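Local coordinates for sensor protein (Thermotoga maritima, PDB 3A0S) that probably acts as a sensor histidine kinase of a two-component system, using ATP to phosphorylate a histidine, this chain being its PAS domain, at residues Ala50-Phe54 and Leu87-Ile92. Where two conformers were deposited one is given. Numbering follows the deposited sequence.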
loop_
_atom_site.group_PDB
_atom_site.type_symbol
_atom_site.label_atom_id
_atom_site.label_comp_id
_atom_site.label_asym_id
_atom_site.label_seq_id
_atom_site.Cartn_x
_atom_site.Cartn_y
_atom_site.Cartn_z
ATOM N N ALA A 50 -5.960 1.451 -4.180
ATOM C CA ALA A 50 -4.792 0.925 -4.907
ATOM C C ALA A 50 -5.241 0.243 -6.201
ATOM O O ALA A 50 -4.575 0.353 -7.227
ATOM C CB ALA A 50 -4.012 -0.064 -4.005
ATOM N N GLU A 51 -6.369 -0.469 -6.152
ATOM C CA GLU A 51 -6.929 -1.123 -7.358
ATOM C C GLU A 51 -7.254 -0.092 -8.415
ATOM O O GLU A 51 -6.963 -0.274 -9.592
ATOM C CB GLU A 51 -8.218 -1.901 -7.035
ATOM C CG GLU A 51 -8.032 -3.104 -6.137
ATOM C CD GLU A 51 -9.306 -3.957 -5.940
ATOM O OE1 GLU A 51 -10.421 -3.432 -6.013
ATOM O OE2 GLU A 51 -9.162 -5.177 -5.692
ATOM N N SER A 52 -7.908 0.983 -7.995
ATOM C CA SER A 52 -8.248 2.059 -8.910
ATOM C C SER A 52 -7.021 2.738 -9.530
ATOM O O SER A 52 -6.983 3.009 -10.739
ATOM C CB SER A 52 -9.136 3.084 -8.199
ATOM O OG SER A 52 -9.578 4.066 -9.104
ATOM N N VAL A 53 -6.002 2.993 -8.706
ATOM C CA VAL A 53 -4.733 3.552 -9.164
ATOM C C VAL A 53 -4.056 2.646 -10.198
ATOM O O VAL A 53 -3.549 3.107 -11.218
ATOM C CB VAL A 53 -3.792 3.764 -7.940
ATOM C CG1 VAL A 53 -2.351 3.988 -8.383
ATOM C CG2 VAL A 53 -4.325 4.906 -7.067
ATOM N N PHE A 54 -4.029 1.343 -9.922
ATOM C CA PHE A 54 -3.445 0.395 -10.852
ATOM C C PHE A 54 -4.177 0.427 -12.201
ATOM O O PHE A 54 -3.541 0.603 -13.248
ATOM C CB PHE A 54 -3.471 -1.000 -10.242
ATOM C CG PHE A 54 -2.776 -2.043 -11.070
ATOM C CD1 PHE A 54 -1.399 -2.233 -10.984
ATOM C CD2 PHE A 54 -3.503 -2.839 -11.951
ATOM C CE1 PHE A 54 -0.775 -3.229 -11.759
ATOM C CE2 PHE A 54 -2.873 -3.814 -12.739
ATOM C CZ PHE A 54 -1.509 -3.997 -12.650
ATOM N N LEU A 87 3.058 -3.689 -16.016
ATOM C CA LEU A 87 2.569 -3.108 -14.767
ATOM C C LEU A 87 2.542 -4.188 -13.717
ATOM O O LEU A 87 1.823 -5.180 -13.894
ATOM C CB LEU A 87 1.172 -2.525 -14.963
ATOM C CG LEU A 87 1.185 -1.081 -15.437
ATOM C CD1 LEU A 87 -0.200 -0.656 -15.979
ATOM C CD2 LEU A 87 1.653 -0.134 -14.324
ATOM N N GLU A 88 3.308 -4.021 -12.634
ATOM C CA GLU A 88 3.523 -5.101 -11.668
ATOM C C GLU A 88 2.925 -4.855 -10.269
ATOM O O GLU A 88 2.930 -5.760 -9.433
ATOM C CB GLU A 88 4.967 -5.594 -11.611
ATOM C CG GLU A 88 5.337 -6.512 -12.793
ATOM C CD GLU A 88 4.591 -7.849 -12.796
ATOM O OE1 GLU A 88 4.130 -8.291 -11.726
ATOM O OE2 GLU A 88 4.459 -8.449 -13.882
ATOM N N GLY A 89 2.372 -3.674 -10.025
ATOM C CA GLY A 89 1.709 -3.463 -8.738
ATOM C C GLY A 89 1.705 -2.008 -8.362
ATOM O O GLY A 89 1.815 -1.141 -9.215
ATOM N N VAL A 90 1.520 -1.752 -7.068
ATOM C CA VAL A 90 1.355 -0.392 -6.539
ATOM C C VAL A 90 2.121 -0.306 -5.206
ATOM O O VAL A 90 1.939 -1.163 -4.337
ATOM C CB VAL A 90 -0.140 -0.090 -6.309
ATOM C CG1 VAL A 90 -0.312 1.259 -5.597
ATOM C CG2 VAL A 90 -0.940 -0.115 -7.627
ATOM N N ILE A 91 2.951 0.718 -5.066
ATOM C CA ILE A 91 3.646 1.033 -3.816
ATOM C C ILE A 91 2.804 2.063 -3.059
ATOM O O ILE A 91 2.359 3.080 -3.608
ATOM C CB ILE A 91 5.046 1.601 -4.075
ATOM C CG1 ILE A 91 5.889 0.604 -4.873
ATOM C CG2 ILE A 91 5.716 1.923 -2.727
ATOM C CD1 ILE A 91 7.016 1.258 -5.701
ATOM N N ILE A 92 2.525 1.747 -1.793
ATOM C CA ILE A 92 1.767 2.624 -0.918
ATOM C C ILE A 92 2.707 3.147 0.178
ATOM O O ILE A 92 3.352 2.370 0.882
ATOM C CB ILE A 92 0.570 1.868 -0.316
ATOM C CG1 ILE A 92 -0.243 1.206 -1.439
ATOM C CG2 ILE A 92 -0.287 2.821 0.522
ATOM C CD1 ILE A 92 -1.339 0.273 -0.863
#
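Apolar helix-on-sheet packing joins 50-54, part of helix 44-56, to 87-92, the start of the central strand of the antiparallel PAS sheet, whose strand order 2-1-5-4-3 is that of the PAS fold. The short axes pass 8.3 Å apart at 134°, so the helix crosses the strand obliquely. The closest backbone approach pairs A50 with V90, their CA atoms 6.5 Å apart, and a small alanine suits so tight a place: A50 CB lies 4.2 Å from V90 CG1 and 4.1 Å from I92 CD1. V90 CG1 also lies 4.4 Å from V53 CG1, and V90 CG2 is 3.7 Å from F54 CB; V53 itself reaches on to F76 and P78 of strand 70-80. One turn after A50, F54, with the largest area covered, points the edge of its ring at the beginning of the strand: V90 CG2, G89 N and L87 O lie round that edge, near the ring plane, with F54 CE1 3.6 Å from G89 N and 3.8 Å from L87 CB. G89 has phi/psi 154/-160, where a CB would jam against the carbonyl O of E88, so glycine fits the backbone here. E88 turns away and its carboxylate forms a salt bridge with K10. With no hydrogen bond or salt bridge between the segments, cohesion rests on van der Waals contact and burial of largely apolar surface, about 318 Å² over both sides.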